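Local coordinates for protein putative carbonic anhydrase (Streptococcus mutans, PDB 3LAS) that probably catalyses the zinc-dependent interconversion of hydrogencarbonate and carbon dioxide, as a member of the beta-class carbonic anhydrases, at residues V33-M39 and A56-A62. Residues are numbered along the deposited sequence; the frame is centred on the assembly and turned at random.
Sequences VAIVTCM and AHILRNA. With ZN (zinc ion), chain C.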
loop_
_atom_site.group_PDB
_atom_site.type_symbol
_atom_site.label_atom_id
_atom_site.label_comp_id
_atom_site.label_asym_id
_atom_site.label_seq_id
_atom_site.Cartn_x
_atom_site.Cartn_y
_atom_site.Cartn_z
ATOM N N VAL A 33 7.753 9.023 9.193
ATOM C CA VAL A 33 8.201 8.365 7.964
ATOM C C VAL A 33 7.015 7.804 7.204
ATOM O O VAL A 33 6.059 7.259 7.818
ATOM C CB VAL A 33 9.189 7.207 8.278
ATOM C CG1 VAL A 33 9.607 6.516 6.961
ATOM C CG2 VAL A 33 10.391 7.691 9.035
ATOM N N ALA A 34 7.069 7.912 5.887
ATOM C CA ALA A 34 6.212 7.169 4.954
ATOM C C ALA A 34 7.074 6.241 4.148
ATOM O O ALA A 34 8.140 6.684 3.574
ATOM C CB ALA A 34 5.449 8.127 4.066
ATOM N N ILE A 35 6.676 4.970 4.067
ATOM C CA ILE A 35 7.383 3.956 3.256
ATOM C C ILE A 35 6.619 3.696 2.013
ATOM O O ILE A 35 5.381 3.559 2.070
ATOM C CB ILE A 35 7.465 2.678 4.098
ATOM C CG1 ILE A 35 8.316 2.949 5.379
ATOM C CG2 ILE A 35 8.093 1.498 3.298
ATOM C CD1 ILE A 35 7.814 2.101 6.542
ATOM N N VAL A 36 7.269 3.685 0.855
ATOM C CA VAL A 36 6.637 3.315 -0.459
ATOM C C VAL A 36 7.225 1.994 -0.876
ATOM O O VAL A 36 8.471 1.915 -1.067
ATOM C CB VAL A 36 6.935 4.414 -1.495
ATOM C CG1 VAL A 36 6.419 4.047 -2.899
ATOM C CG2 VAL A 36 6.388 5.786 -1.030
ATOM N N THR A 37 6.402 0.961 -0.984
ATOM C CA THR A 37 6.939 -0.348 -1.312
ATOM C C THR A 37 5.944 -1.175 -2.124
ATOM O O THR A 37 4.880 -0.680 -2.538
ATOM C CB THR A 37 7.397 -1.079 -0.041
ATOM O OG1 THR A 37 8.175 -2.229 -0.353
ATOM C CG2 THR A 37 6.245 -1.421 0.876
ATOM N N CYS A 38 6.334 -2.398 -2.449
ATOM C CA CYS A 38 5.490 -3.271 -3.243
ATOM C C CYS A 38 4.468 -3.974 -2.373
ATOM O O CYS A 38 4.677 -4.236 -1.164
ATOM C CB CYS A 38 6.426 -4.295 -3.917
ATOM S SG CYS A 38 5.463 -5.391 -5.096
ATOM N N MET A 39 3.372 -4.363 -3.018
ATOM C CA MET A 39 2.295 -5.195 -2.472
ATOM C C MET A 39 2.652 -6.608 -2.130
ATOM O O MET A 39 1.849 -7.349 -1.521
ATOM C CB MET A 39 1.089 -5.150 -3.406
ATOM C CG MET A 39 1.445 -5.988 -4.709
ATOM S SD MET A 39 0.129 -5.690 -5.958
ATOM C CE MET A 39 0.743 -6.739 -7.249
ATOM N N ALA A 56 4.746 4.332 11.339
ATOM C CA ALA A 56 5.033 4.883 9.997
ATOM C C ALA A 56 3.881 4.611 9.049
ATOM O O ALA A 56 3.206 3.542 9.128
ATOM C CB ALA A 56 6.265 4.182 9.449
ATOM N N HIS A 57 3.650 5.517 8.105
ATOM C CA HIS A 57 2.754 5.224 7.016
ATOM C C HIS A 57 3.374 4.219 6.045
ATOM O O HIS A 57 4.607 4.234 5.820
ATOM C CB HIS A 57 2.418 6.527 6.203
ATOM C CG HIS A 57 1.391 7.351 6.882
ATOM N ND1 HIS A 57 1.376 8.734 6.871
ATOM C CD2 HIS A 57 0.328 6.962 7.630
ATOM C CE1 HIS A 57 0.289 9.165 7.498
ATOM N NE2 HIS A 57 -0.343 8.100 8.028
ATOM N N ILE A 58 2.514 3.347 5.544
ATOM C CA ILE A 58 2.989 2.249 4.634
ATOM C C ILE A 58 2.134 2.313 3.401
ATOM O O ILE A 58 0.926 2.085 3.460
ATOM C CB ILE A 58 2.911 0.862 5.287
ATOM C CG1 ILE A 58 3.714 0.887 6.623
ATOM C CG2 ILE A 58 3.454 -0.194 4.351
ATOM C CD1 ILE A 58 3.405 -0.360 7.507
ATOM N N LEU A 59 2.739 2.744 2.291
ATOM C CA LEU A 59 2.113 2.839 0.958
ATOM C C LEU A 59 2.582 1.662 0.157
ATOM O O LEU A 59 3.786 1.359 0.139
ATOM C CB LEU A 59 2.457 4.127 0.220
ATOM C CG LEU A 59 1.905 5.425 0.818
ATOM C CD1 LEU A 59 2.591 5.826 2.127
ATOM C CD2 LEU A 59 2.182 6.551 -0.152
ATOM N N ARG A 60 1.662 0.974 -0.536
ATOM C CA ARG A 60 2.085 -0.250 -1.282
ATOM C C ARG A 60 1.294 -0.328 -2.542
ATOM O O ARG A 60 0.070 -0.158 -2.600
ATOM C CB ARG A 60 1.794 -1.521 -0.475
ATOM C CG ARG A 60 2.424 -1.486 0.946
ATOM C CD ARG A 60 2.246 -2.778 1.754
ATOM N NE ARG A 60 3.119 -3.838 1.152
ATOM C CZ ARG A 60 3.387 -4.999 1.704
ATOM N NH1 ARG A 60 2.957 -5.300 2.924
ATOM N NH2 ARG A 60 4.131 -5.860 1.064
ATOM N N ASN A 61 1.998 -0.672 -3.632
ATOM C CA ASN A 61 1.401 -0.850 -4.952
ATOM C C ASN A 61 2.192 -1.909 -5.694
ATOM O O ASN A 61 3.123 -2.526 -5.128
ATOM C CB ASN A 61 1.222 0.456 -5.721
ATOM C CG ASN A 61 2.573 1.062 -6.137
ATOM O OD1 ASN A 61 3.592 0.368 -6.073
ATOM N ND2 ASN A 61 2.535 2.263 -6.649
ATOM N N ALA A 62 1.846 -2.174 -6.970
ATOM C CA ALA A 62 2.637 -3.190 -7.711
ATOM C C ALA A 62 3.999 -2.581 -8.073
ATOM O O ALA A 62 4.105 -1.587 -8.789
ATOM C CB ALA A 62 1.923 -3.623 -8.966
HETATM ZN ZN ZN C . 7.008 -6.751 -6.063
HETATM O O HOH W 1 5.914 -8.566 -6.457
#
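The first beta-alpha-beta unit of this beta-class carbonic anhydrase chain brings strands 33-38 and 56-61 side by side, with helix 45-49 in the connection between them and 56-61 on the outer side of 33-38; Cys38, the last residue of strand 33-38, binds the zinc. Hydrogen bonds alternate as parallel pairing requires: Ile35 N gives to His57 O, Leu59 N to Ile35 O at 2.8 Å, Thr37 N to Leu59 O, and Asn61 N to Thr37 O. The side chains sort onto two faces. On one, the CB of Ala34 meets CD1 of Leu59 at 4.1 Å beneath helix 68-80; on the other, Ile35 lays CD1 against the CB of Ala56 at 3.9 Å, while Thr37 and Arg60 run alongside each other. With OG1 of Thr37 anti to the backbone N (chi1 -168°), CG2 falls between the backbone N and the carbonyl carbon, where it meets Arg60 CG, and OG1 bonds to Leu89 O of the next strand.

The series runs one step past strand 33-38, where Met39 N gives to Asn61 O from above the plane of that carbonyl, and the methionine CE rests 3.7 Å from the CB of Ala62. Ile58 and Arg60 bond through their backbones to the second subunit, as do the Asn61 side chain and the Ala62 backbone, so strand 56-61 lies at the dimer interface. Cys38 SG binds the zinc at 2.3 Å, alongside His91, Cys94 and a water. Its carbonyl turns to Arg60, whose chain bends at chi3 (71°) to present the guanidinium edge-on. Leu43 O also engages NH2, which should help fix the rotation of the group. Two nitrogens clasp the backbone of a zinc ligand: NE and NH2 of Arg60 each lie 2.8 Å from Cys38 O, which sits only 4° out of the guanidinium plane.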